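IG hypothetical 16092 (Bacillus cereus ATCC 14579, PDB 1YQH) is of unknown function but belongs to a thiamine-binding protein family and, as a four-subunit assembly, may bind thiamine or a related small molecule. Local coordinates at residues Val14-Lys19 with Tyr24-Lys29; Ser37-Glu42 with Thr48-Glu53; Val56-Val61 with Ile80-Arg85; Gln66-Val69 with Glu75-Thr78. One frame throughout, in Å; residues are numbered along the deposited sequence.

The four contacts illustrate how a ferredoxin-like chain is closed by pairing and covering one antiparallel sheet. Contact 2 is a hairpin between two strands; contacts 1, 3 and 4 lay helices on one face of the sheet. Contacts 1 and 4 have centres about 7 Å apart and are joined through adjacent strands, Val15 N lying 2.8 Å from Ile77 O. Contacts 3 and 4 share a helix and a strand, contact 4 nested within the loop that contact 3 closes; their centres are about 16 Å apart, yet Val61 CG1 lies 3.7 Å from Thr78 CG2. Contact 2 meets contact 3 where Leu57 packs on Leu50 and Gly52; the centre of contact 2 is about 20 Å from that of contact 1.

Contact 1: Val14-Lys19 with Tyr24-Lys29; sequences VVPQAK and YSVVDK
Pro16 packs against Val26 and Val27, and each valine meets a different part of the proline ring. Both branches of Val26 are used. With CG1 trans to its backbone N (chi1 175°), that methyl lies 3.7 Å from Pro16 CB and equally close to CG, whereas the other branch, CG2, comes within 4.0 Å of Ala18 CB. The side chains of Pro16 and Val26 slide past each other in opposite directions, so the contact is made along their flanks. Val27 instead crosses the proline at about a right angle. Its CG2 branch, on the side of its backbone N, stands 3.9 Å from Pro16 CD and also approaches the carbonyl oxygen of Val14. Here the first strand of the ferredoxin-like beta-alpha-beta-beta-alpha-beta fold is covered by the helix that follows it after a short turn; the axes of strand 14-17 and helix 24-29 approach to 8.6 Å, their directions 132° apart. No hydrogen bond joins the two segments; the touches are apolar. Cys68 of helix 54-70 touches Val14 and Val26, and Ala73 packs on Pro16 and Val26. The strand's other face, carrying Val15, packs against Val15 of the second subunit.

Contact 2: Ser37-Glu42 with Thr48-Glu53; sequences SGVRYE and TTLEGE
Ahead of the paired residues, Val39 sets its CB 3.6 Å from the carbonyl oxygen of Glu51, while its CG2 methyl lies near Leu50 CD2. The next residue, Arg40, is tied in twice: a water bridges its backbone N to Glu51 O, and its carbonyl oxygen accepts a hydrogen bond from Glu51 N, 3.1 Å away. Its extended side chain crosses that of Glu51 at a slant, the two end groups turned 70° apart, but the ion pair between Arg40 NH1 and Glu51 OE1 is long, 4.0 Å, with the oxygen well out of the guanidinium plane. A second water, in that plane, links NH1 to Glu51 OE2 instead. The stronger partners of these charges are Asp93 for Arg40 and the backbone N of Ile92 for Glu51. Tyr41 and Leu50 form a non-hydrogen-bonded pair with side chains on one face, which brings Tyr41 CB within 3.7 Å of Leu50 CD2; chi1 of 70° leads the ring away. Glu42 then closes a hydrogen-bonded antiparallel pair, Glu42 N to Thr49 O at 2.9 Å and Thr49 N to Glu42 O at 2.8 Å; its carboxylate pairs with Arg100. In this beta hairpin, Tyr41 and Leu50 turn to the helix-covered face, against Val34 of helix 23-36. Val39 and Leu50 also pack on Leu57 of helix 54-70, and strand 48-52 bonds onward to strand 8-17.

Contact 3: Val56-Val61 with Ile80-Arg85; sequences VLLDVV and IKIHYR
Val61 and Ile80 meet tip to tip, and this is the tighter of two apolar touches that lay helix 54-70 on strand 75-84. Val61 CG1 lies 3.7 Å from Ile80 CD1 and 4.0 Å from Ile80 CG1, so a single methyl rests on the last two carbons of the isoleucine chain. Ile80 delivers them by placing CG1 trans to its carbonyl carbon (chi1 -56°) and then extending, which carries CD1 toward the helix. One turn earlier in the helix, Leu58 makes a second, longer touch, its CD2 4.3 Å from Ile82 CD1, at the end of a side chain that starts out alongside the strand and then bends toward it. Ile80 and Ile82, two residues apart, face the helix together, as alternation along a strand requires. The second helix of the ferredoxin-like beta-alpha-beta-beta-alpha-beta chain thus lies on its last strand, an edge strand within the chain.

Polar interactions play no part across the contact. Two backbone bonds of the helix, Val60 N to Val56 O and Val61 N to Leu57 O, run within the segment. The hydrophilic side chains of the strand look the other way: Lys81 reaches Ser79 and His83 reaches Glu75, both of the fourth subunit, and the same strand pairs antiparallel with a strand of that subunit, so the sheet continues across the interface.

All four touching residues are buried, and only methyl and methylene groups meet. The adhesion between helix and strand here therefore rests on dispersion and on exclusion of water, with no directional bond to fix the helix's position along the strand.

Contact 4: Gln66-Val69 with Glu75-Thr78; sequences QACV and EVIT
Val76 sends its side chain between Cys68 and Val69, and one of its two methyls makes both touches. The bond from CA to CB is directed at helix 54-70, yet Val76 CB stays 4.8 Å from Cys68 CB. The chain then forks. CG1, placed trans to the backbone N (chi1 -177°), turns to the neighbouring strand and rests on Val14. CG2, which lies trans to the carbonyl carbon, is the methyl that reaches the helix: it stands 3.7 Å from Cys68 CB and 4.0 Å from Val69 CG2. At CG2 the directions to the two partners are about 81° apart, nearly a right angle, so the methyl sits in the notch between consecutive helix residues. The approach to Cys68 is made by CB and not by sulfur. At chi1 -69° the SG atom lies beside its own backbone N and is directed toward Val14, 4.5 Å from Val76 CG2. Val69 and Val76 pass each other at a slant, with Val69 CG1 carried away from the strand.

No hydrogen bond crosses between the segments. In this ferredoxin-like fold they are the last turn of the second helix and the start of the strand that follows it. Cys68 also packs against Ala30 of helix 23-36, Val76 lies beside strand 8-17, to which strand 75-84 is hydrogen-bonded, and on its far side the strand pairs antiparallel with a strand of the fourth subunit.

Contact 1: Val14-Lys19 with Tyr24-Lys29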
loop_
_atom_site.group_PDB
_atom_site.type_symbol
_atom_site.label_atom_id
_atom_site.label_comp_id
_atom_site.label_asym_id
_atom_site.label_seq_id
_atom_site.Cartn_x
_atom_site.Cartn_y
_atom_site.Cartn_z
ATOM N N VAL A 14 -3.874 7.682 6.499
ATOM C CA VAL A 14 -4.871 7.156 7.438
ATOM C C VAL A 14 -6.255 7.308 6.827
ATOM O O VAL A 14 -6.594 8.371 6.285
ATOM C CB VAL A 14 -4.784 7.865 8.821
ATOM C CG1 VAL A 14 -3.494 7.463 9.535
ATOM C CG2 VAL A 14 -4.843 9.388 8.651
ATOM N N VAL A 15 -7.042 6.238 6.865
ATOM C CA VAL A 15 -8.424 6.290 6.388
ATOM C C VAL A 15 -9.281 5.895 7.580
ATOM O O VAL A 15 -9.335 4.713 7.949
ATOM C CB VAL A 15 -8.685 5.333 5.223
ATOM C CG1 VAL A 15 -10.096 5.493 4.717
ATOM C CG2 VAL A 15 -7.673 5.562 4.105
ATOM N N PRO A 16 -9.906 6.886 8.217
ATOM C CA PRO A 16 -10.677 6.646 9.433
ATOM C C PRO A 16 -12.145 6.329 9.184
ATOM O O PRO A 16 -12.695 6.700 8.138
ATOM C CB PRO A 16 -10.555 7.983 10.166
ATOM C CG PRO A 16 -10.534 8.999 9.042
ATOM C CD PRO A 16 -9.832 8.324 7.876
ATOM N N GLN A 17 -12.751 5.629 10.139
ATOM C CA GLN A 17 -14.200 5.504 10.226
ATOM C C GLN A 17 -14.616 6.258 11.472
ATOM O O GLN A 17 -14.165 5.935 12.583
ATOM C CB GLN A 17 -14.619 4.041 10.356
ATOM C CG GLN A 17 -14.291 3.196 9.150
ATOM C CD GLN A 17 -15.087 3.594 7.920
ATOM O OE1 GLN A 17 -16.294 3.868 7.997
ATOM N NE2 GLN A 17 -14.420 3.602 6.776
ATOM N N ALA A 18 -15.472 7.257 11.293
ATOM C CA ALA A 18 -15.958 8.066 12.418
ATOM C C ALA A 18 -17.472 8.252 12.326
ATOM O O ALA A 18 -17.963 8.799 11.338
ATOM C CB ALA A 18 -15.265 9.411 12.449
ATOM N N LYS A 19 -18.186 7.839 13.376
ATOM C CA LYS A 19 -19.658 7.886 13.405
ATOM C C LYS A 19 -20.243 9.305 13.417
ATOM O O LYS A 19 -21.343 9.517 12.909
ATOM C CB LYS A 19 -20.222 7.091 14.601
ATOM C CG LYS A 19 -20.060 5.563 14.527
ATOM C CD LYS A 19 -20.262 4.928 15.905
ATOM C CE LYS A 19 -20.011 3.426 15.907
ATOM N NZ LYS A 19 -20.170 2.838 17.284
ATOM N N TYR A 24 -12.473 14.490 6.735
ATOM C CA TYR A 24 -11.438 15.535 6.671
ATOM C C TYR A 24 -11.115 16.127 8.044
ATOM O O TYR A 24 -9.970 16.510 8.293
ATOM C CB TYR A 24 -11.806 16.670 5.702
ATOM C CG TYR A 24 -11.784 16.325 4.217
ATOM C CD1 TYR A 24 -12.539 17.072 3.311
ATOM C CD2 TYR A 24 -11.024 15.261 3.718
ATOM C CE1 TYR A 24 -12.540 16.778 1.939
ATOM C CE2 TYR A 24 -11.024 14.953 2.335
ATOM C CZ TYR A 24 -11.782 15.723 1.462
ATOM O OH TYR A 24 -11.790 15.436 0.111
ATOM N N SER A 25 -12.116 16.214 8.924
ATOM C CA SER A 25 -11.907 16.740 10.277
ATOM C C SER A 25 -10.969 15.843 11.089
ATOM O O SER A 25 -10.127 16.322 11.851
ATOM C CB SER A 25 -13.246 16.924 11.002
ATOM O OG SER A 25 -14.104 17.773 10.249
ATOM N N VAL A 26 -11.136 14.538 10.910
ATOM C CA VAL A 26 -10.362 13.532 11.621
ATOM C C VAL A 26 -8.951 13.493 11.033
ATOM O O VAL A 26 -7.963 13.523 11.770
ATOM C CB VAL A 26 -11.050 12.161 11.495
ATOM C CG1 VAL A 26 -10.194 11.071 12.123
ATOM C CG2 VAL A 26 -12.437 12.220 12.146
ATOM N N VAL A 27 -8.865 13.467 9.706
ATOM C CA VAL A 27 -7.562 13.460 9.036
ATOM C C VAL A 27 -6.718 14.707 9.397
ATOM O O VAL A 27 -5.494 14.613 9.525
ATOM C CB VAL A 27 -7.682 13.244 7.493
ATOM C CG1 VAL A 27 -6.304 13.352 6.818
ATOM C CG2 VAL A 27 -8.314 11.873 7.189
ATOM N N ASP A 28 -7.370 15.849 9.582
ATOM C CA ASP A 28 -6.654 17.070 9.927
ATOM C C ASP A 28 -5.877 16.959 11.252
ATOM O O ASP A 28 -4.853 17.619 11.433
ATOM C CB ASP A 28 -7.629 18.239 9.974
ATOM C CG ASP A 28 -6.933 19.562 10.081
ATOM O OD1 ASP A 28 -6.204 19.937 9.137
ATOM O OD2 ASP A 28 -7.124 20.229 11.107
ATOM N N LYS A 29 -6.359 16.120 12.166
ATOM C CA LYS A 29 -5.672 15.895 13.432
ATOM C C LYS A 29 -4.463 14.976 13.245
ATOM O O LYS A 29 -3.447 15.121 13.936
ATOM C CB LYS A 29 -6.638 15.337 14.481
ATOM C CG LYS A 29 -7.808 16.284 14.825
ATOM C CD LYS A 29 -7.356 17.678 15.264
ATOM C CE LYS A 29 -6.767 17.695 16.654
ATOM N NZ LYS A 29 -6.456 19.098 17.113
#

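Contact 2: Ser37-Glu42 with Thr48-Glu53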
loop_
_atom_site.group_PDB
_atom_site.type_symbol
_atom_site.label_atom_id
_atom_site.label_comp_id
_atom_site.label_asym_id
_atom_site.label_seq_id
_atom_site.Cartn_x
_atom_site.Cartn_y
_atom_site.Cartn_z
ATOM N N SER A 37 5.775 17.570 14.345
ATOM C CA SER A 37 6.849 16.614 14.644
ATOM C C SER A 37 8.267 17.156 14.494
ATOM O O SER A 37 9.171 16.651 15.139
ATOM C CB SER A 37 6.716 15.355 13.789
ATOM O OG SER A 37 6.956 15.633 12.421
ATOM N N GLY A 38 8.444 18.123 13.602
ATOM C CA GLY A 38 9.774 18.642 13.257
ATOM C C GLY A 38 10.448 18.015 12.041
ATOM O O GLY A 38 11.459 18.532 11.575
ATOM N N VAL A 39 9.937 16.884 11.544
ATOM C CA VAL A 39 10.575 16.224 10.391
ATOM C C VAL A 39 10.145 16.863 9.096
ATOM O O VAL A 39 9.055 17.441 9.017
ATOM C CB VAL A 39 10.296 14.679 10.341
ATOM C CG1 VAL A 39 10.612 14.039 11.696
ATOM C CG2 VAL A 39 8.874 14.396 9.912
ATOM N N ARG A 40 11.011 16.785 8.087
ATOM C CA ARG A 40 10.637 17.217 6.743
ATOM C C ARG A 40 9.479 16.362 6.218
ATOM O O ARG A 40 9.503 15.136 6.332
ATOM C CB ARG A 40 11.823 17.096 5.796
ATOM C CG ARG A 40 11.454 17.546 4.397
ATOM C CD ARG A 40 12.632 17.633 3.489
ATOM N NE ARG A 40 12.157 17.867 2.132
ATOM C CZ ARG A 40 12.918 17.774 1.049
ATOM N NH1 ARG A 40 14.193 17.433 1.154
ATOM N NH2 ARG A 40 12.386 17.997 -0.142
ATOM N N TYR A 41 8.471 17.006 5.630
ATOM C CA TYR A 41 7.335 16.269 5.083
ATOM C C TYR A 41 6.710 16.988 3.892
ATOM O O TYR A 41 6.974 18.167 3.642
ATOM C CB TYR A 41 6.260 16.066 6.172
ATOM C CG TYR A 41 5.555 17.350 6.555
ATOM C CD1 TYR A 41 6.045 18.162 7.590
ATOM C CD2 TYR A 41 4.416 17.777 5.858
ATOM C CE1 TYR A 41 5.385 19.371 7.933
ATOM C CE2 TYR A 41 3.768 18.970 6.176
ATOM C CZ TYR A 41 4.262 19.758 7.209
ATOM O OH TYR A 41 3.619 20.926 7.508
ATOM N N GLU A 42 5.882 16.253 3.155
ATOM C CA GLU A 42 5.031 16.842 2.140
ATOM C C GLU A 42 3.725 16.076 2.079
ATOM O O GLU A 42 3.726 14.857 1.908
ATOM C CB GLU A 42 5.711 16.811 0.780
ATOM C CG GLU A 42 4.928 17.533 -0.301
ATOM C CD GLU A 42 5.612 17.418 -1.643
ATOM O OE1 GLU A 42 6.120 18.445 -2.128
ATOM O OE2 GLU A 42 5.679 16.297 -2.188
ATOM N N THR A 48 1.107 11.091 2.660
ATOM C CA THR A 48 2.013 12.134 3.159
ATOM C C THR A 48 3.402 11.526 3.209
ATOM O O THR A 48 3.574 10.414 3.742
ATOM C CB THR A 48 1.560 12.603 4.559
ATOM O OG1 THR A 48 0.349 13.347 4.405
ATOM C CG2 THR A 48 2.621 13.493 5.260
ATOM N N THR A 49 4.372 12.238 2.638
ATOM C CA THR A 49 5.761 11.782 2.600
ATOM C C THR A 49 6.500 12.357 3.806
ATOM O O THR A 49 6.299 13.530 4.127
ATOM C CB THR A 49 6.457 12.268 1.313
ATOM O OG1 THR A 49 5.695 11.835 0.179
ATOM C CG2 THR A 49 7.886 11.691 1.223
ATOM N N LEU A 50 7.337 11.528 4.438
ATOM C CA LEU A 50 8.211 11.907 5.554
ATOM C C LEU A 50 9.663 11.536 5.259
ATOM O O LEU A 50 9.934 10.555 4.556
ATOM C CB LEU A 50 7.795 11.173 6.840
ATOM C CG LEU A 50 6.322 11.200 7.248
ATOM C CD1 LEU A 50 6.057 10.300 8.454
ATOM C CD2 LEU A 50 5.873 12.641 7.544
ATOM N N GLU A 51 10.596 12.311 5.814
ATOM C CA GLU A 51 12.009 11.974 5.711
ATOM C C GLU A 51 12.625 12.113 7.094
ATOM O O GLU A 51 12.344 13.075 7.791
ATOM C CB GLU A 51 12.689 12.935 4.731
ATOM C CG GLU A 51 14.176 12.708 4.556
ATOM C CD GLU A 51 14.806 13.769 3.666
ATOM O OE1 GLU A 51 14.647 13.689 2.440
ATOM O OE2 GLU A 51 15.457 14.689 4.189
ATOM N N GLY A 52 13.454 11.148 7.487
ATOM C CA GLY A 52 14.129 11.223 8.782
ATOM C C GLY A 52 14.470 9.859 9.342
ATOM O O GLY A 52 14.610 8.885 8.602
ATOM N N GLU A 53 14.628 9.812 10.658
ATOM C CA GLU A 53 15.034 8.589 11.343
ATOM C C GLU A 53 13.885 7.573 11.398
ATOM O O GLU A 53 12.749 7.921 11.725
ATOM C CB GLU A 53 15.476 8.952 12.754
ATOM C CG GLU A 53 15.904 7.785 13.592
ATOM C CD GLU A 53 15.970 8.126 15.074
ATOM O OE1 GLU A 53 16.321 9.288 15.422
ATOM O OE2 GLU A 53 15.681 7.226 15.891
HETATM O O HOH W 1 13.509 15.410 8.564
HETATM O O HOH W 2 16.097 17.175 3.122
HETATM O O HOH W 3 3.192 12.642 -0.472
#

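Contact 3: Val56-Val61 with Ile80-Arg85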
loop_
_atom_site.group_PDB
_atom_site.type_symbol
_atom_site.label_atom_id
_atom_site.label_comp_id
_atom_site.label_asym_id
_atom_site.label_seq_id
_atom_site.Cartn_x
_atom_site.Cartn_y
_atom_site.Cartn_z
ATOM N N VAL A 56 11.723 7.473 14.637
ATOM C CA VAL A 56 11.037 8.756 14.786
ATOM C C VAL A 56 9.841 8.809 13.848
ATOM O O VAL A 56 8.746 9.168 14.268
ATOM C CB VAL A 56 11.984 9.966 14.543
ATOM C CG1 VAL A 56 11.212 11.299 14.534
ATOM C CG2 VAL A 56 13.072 9.984 15.606
ATOM N N LEU A 57 10.055 8.441 12.590
ATOM C CA LEU A 57 8.972 8.432 11.607
ATOM C C LEU A 57 7.858 7.435 11.943
ATOM O O LEU A 57 6.686 7.776 11.856
ATOM C CB LEU A 57 9.526 8.189 10.203
ATOM C CG LEU A 57 9.932 9.431 9.391
ATOM C CD1 LEU A 57 10.696 10.476 10.180
ATOM C CD2 LEU A 57 10.716 9.018 8.133
ATOM N N LEU A 58 8.217 6.212 12.333
ATOM C CA LEU A 58 7.193 5.249 12.743
ATOM C C LEU A 58 6.384 5.752 13.941
ATOM O O LEU A 58 5.172 5.538 14.010
ATOM C CB LEU A 58 7.786 3.863 13.026
ATOM C CG LEU A 58 8.302 3.150 11.776
ATOM C CD1 LEU A 58 9.152 1.962 12.218
ATOM C CD2 LEU A 58 7.125 2.710 10.883
ATOM N N ASP A 59 7.047 6.423 14.874
ATOM C CA ASP A 59 6.336 7.018 15.996
ATOM C C ASP A 59 5.385 8.133 15.545
ATOM O O ASP A 59 4.277 8.264 16.096
ATOM C CB ASP A 59 7.300 7.531 17.068
ATOM C CG ASP A 59 6.562 7.992 18.316
ATOM O OD1 ASP A 59 5.886 7.150 18.950
ATOM O OD2 ASP A 59 6.636 9.193 18.628
ATOM N N VAL A 60 5.796 8.920 14.545
ATOM C CA VAL A 60 4.892 9.924 13.958
ATOM C C VAL A 60 3.628 9.260 13.409
ATOM O O VAL A 60 2.510 9.713 13.676
ATOM C CB VAL A 60 5.591 10.796 12.872
ATOM C CG1 VAL A 60 4.578 11.650 12.096
ATOM C CG2 VAL A 60 6.638 11.668 13.527
ATOM N N VAL A 61 3.806 8.177 12.661
ATOM C CA VAL A 61 2.664 7.474 12.095
ATOM C C VAL A 61 1.742 6.907 13.198
ATOM O O VAL A 61 0.513 7.032 13.129
ATOM C CB VAL A 61 3.125 6.359 11.123
ATOM C CG1 VAL A 61 1.888 5.601 10.579
ATOM C CG2 VAL A 61 3.919 6.962 9.957
ATOM N N ILE A 80 1.471 2.355 5.036
ATOM C CA ILE A 80 2.826 2.875 5.164
ATOM C C ILE A 80 3.658 2.269 4.047
ATOM O O ILE A 80 3.495 1.087 3.721
ATOM C CB ILE A 80 3.480 2.491 6.539
ATOM C CG1 ILE A 80 2.612 2.952 7.718
ATOM C CG2 ILE A 80 4.894 3.085 6.645
ATOM C CD1 ILE A 80 2.986 2.352 9.076
ATOM N N LYS A 81 4.526 3.083 3.442
ATOM C CA LYS A 81 5.543 2.552 2.548
ATOM C C LYS A 81 6.890 3.123 2.985
ATOM O O LYS A 81 7.012 4.336 3.201
ATOM C CB LYS A 81 5.255 2.939 1.105
ATOM C CG LYS A 81 5.934 2.027 0.091
ATOM C CD LYS A 81 5.418 2.279 -1.323
ATOM C CE LYS A 81 4.083 1.572 -1.619
ATOM N NZ LYS A 81 4.202 0.087 -1.809
ATOM N N ILE A 82 7.883 2.256 3.125
ATOM C CA ILE A 82 9.196 2.675 3.608
ATOM C C ILE A 82 10.241 2.352 2.557
ATOM O O ILE A 82 10.280 1.227 2.055
ATOM C CB ILE A 82 9.610 1.965 4.933
ATOM C CG1 ILE A 82 8.509 2.085 5.992
ATOM C CG2 ILE A 82 10.949 2.518 5.475
ATOM C CD1 ILE A 82 8.735 1.211 7.229
ATOM N N HIS A 83 11.103 3.333 2.254
ATOM C CA HIS A 83 12.307 3.077 1.465
ATOM C C HIS A 83 13.469 3.007 2.441
ATOM O O HIS A 83 13.873 4.013 3.032
ATOM C CB HIS A 83 12.553 4.187 0.422
ATOM C CG HIS A 83 13.569 3.809 -0.614
ATOM N ND1 HIS A 83 13.553 4.318 -1.894
ATOM C CD2 HIS A 83 14.627 2.966 -0.556
ATOM C CE1 HIS A 83 14.568 3.816 -2.578
ATOM N NE2 HIS A 83 15.231 2.986 -1.791
ATOM N N TYR A 84 13.982 1.792 2.623
ATOM C CA TYR A 84 14.972 1.497 3.643
ATOM C C TYR A 84 16.301 1.179 2.957
ATOM O O TYR A 84 16.398 0.222 2.190
ATOM C CB TYR A 84 14.466 0.301 4.464
ATOM C CG TYR A 84 15.310 -0.073 5.652
ATOM C CD1 TYR A 84 15.500 0.824 6.709
ATOM C CD2 TYR A 84 15.898 -1.336 5.736
ATOM C CE1 TYR A 84 16.274 0.476 7.811
ATOM C CE2 TYR A 84 16.678 -1.693 6.845
ATOM C CZ TYR A 84 16.851 -0.778 7.873
ATOM O OH TYR A 84 17.611 -1.118 8.977
ATOM N N ARG A 85 17.315 1.998 3.221
ATOM C CA ARG A 85 18.654 1.806 2.663
ATOM C C ARG A 85 19.633 2.232 3.753
ATOM O O ARG A 85 20.207 3.321 3.673
ATOM C CB ARG A 85 18.843 2.649 1.403
ATOM C CG ARG A 85 20.161 2.409 0.660
ATOM C CD ARG A 85 20.420 3.546 -0.313
ATOM N NE ARG A 85 19.496 3.523 -1.448
ATOM C CZ ARG A 85 19.087 4.602 -2.119
ATOM N NH1 ARG A 85 19.504 5.818 -1.768
ATOM N NH2 ARG A 85 18.274 4.464 -3.155
#

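Contact 4: Gln66-Val69 with Glu75-Thr78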
loop_
_atom_site.group_PDB
_atom_site.type_symbol
_atom_site.label_atom_id
_atom_site.label_comp_id
_atom_site.label_asym_id
_atom_site.label_seq_id
_atom_site.Cartn_x
_atom_site.Cartn_y
_atom_site.Cartn_z
ATOM N N GLN A 66 -3.374 7.400 16.134
ATOM C CA GLN A 66 -4.025 7.610 17.424
ATOM C C GLN A 66 -4.769 8.947 17.450
ATOM O O GLN A 66 -5.852 9.037 18.034
ATOM C CB GLN A 66 -3.031 7.510 18.601
ATOM C CG GLN A 66 -3.691 7.675 19.971
ATOM C CD GLN A 66 -4.725 6.611 20.265
ATOM O OE1 GLN A 66 -5.825 6.909 20.746
ATOM N NE2 GLN A 66 -4.379 5.360 19.994
ATOM N N ALA A 67 -4.206 9.975 16.813
ATOM C CA ALA A 67 -4.899 11.278 16.737
ATOM C C ALA A 67 -6.277 11.139 16.075
ATOM O O ALA A 67 -7.232 11.816 16.472
ATOM C CB ALA A 67 -4.051 12.319 16.006
ATOM N N CYS A 68 -6.375 10.259 15.083
ATOM C CA CYS A 68 -7.649 10.003 14.418
ATOM C C CYS A 68 -8.686 9.467 15.412
ATOM O O CYS A 68 -9.822 9.947 15.474
ATOM C CB CYS A 68 -7.474 8.994 13.281
ATOM S SG CYS A 68 -6.547 9.566 11.853
ATOM N N VAL A 69 -8.275 8.483 16.205
ATOM C CA VAL A 69 -9.130 7.894 17.242
ATOM C C VAL A 69 -9.509 8.934 18.299
ATOM O O VAL A 69 -10.684 9.039 18.699
ATOM C CB VAL A 69 -8.446 6.658 17.876
ATOM C CG1 VAL A 69 -9.253 6.114 19.069
ATOM C CG2 VAL A 69 -8.257 5.572 16.796
ATOM N N GLU A 75 -12.229 3.421 14.153
ATOM C CA GLU A 75 -11.139 2.605 13.623
ATOM C C GLU A 75 -10.417 3.343 12.515
ATOM O O GLU A 75 -10.932 4.320 11.968
ATOM C CB GLU A 75 -11.634 1.231 13.142
ATOM C CG GLU A 75 -12.637 1.290 11.981
ATOM C CD GLU A 75 -13.168 -0.085 11.560
ATOM O OE1 GLU A 75 -13.042 -1.064 12.331
ATOM O OE2 GLU A 75 -13.738 -0.178 10.448
ATOM N N VAL A 76 -9.222 2.868 12.179
ATOM C CA VAL A 76 -8.418 3.525 11.163
ATOM C C VAL A 76 -7.721 2.453 10.361
ATOM O O VAL A 76 -7.220 1.486 10.933
ATOM C CB VAL A 76 -7.308 4.421 11.800
ATOM C CG1 VAL A 76 -6.529 5.162 10.713
ATOM C CG2 VAL A 76 -7.884 5.395 12.828
ATOM N N ILE A 77 -7.685 2.628 9.041
ATOM C CA ILE A 77 -6.834 1.795 8.198
ATOM C C ILE A 77 -5.626 2.649 7.829
ATOM O O ILE A 77 -5.768 3.715 7.196
ATOM C CB ILE A 77 -7.559 1.317 6.920
ATOM C CG1 ILE A 77 -8.874 0.595 7.245
ATOM C CG2 ILE A 77 -6.622 0.445 6.044
ATOM C CD1 ILE A 77 -8.726 -0.697 8.094
ATOM N N THR A 78 -4.447 2.198 8.247
ATOM C CA THR A 78 -3.233 2.987 8.080
ATOM C C THR A 78 -2.313 2.274 7.093
ATOM O O THR A 78 -2.047 1.089 7.248
ATOM C CB THR A 78 -2.547 3.211 9.460
ATOM O OG1 THR A 78 -3.459 3.880 10.349
ATOM C CG2 THR A 78 -1.251 4.050 9.338
#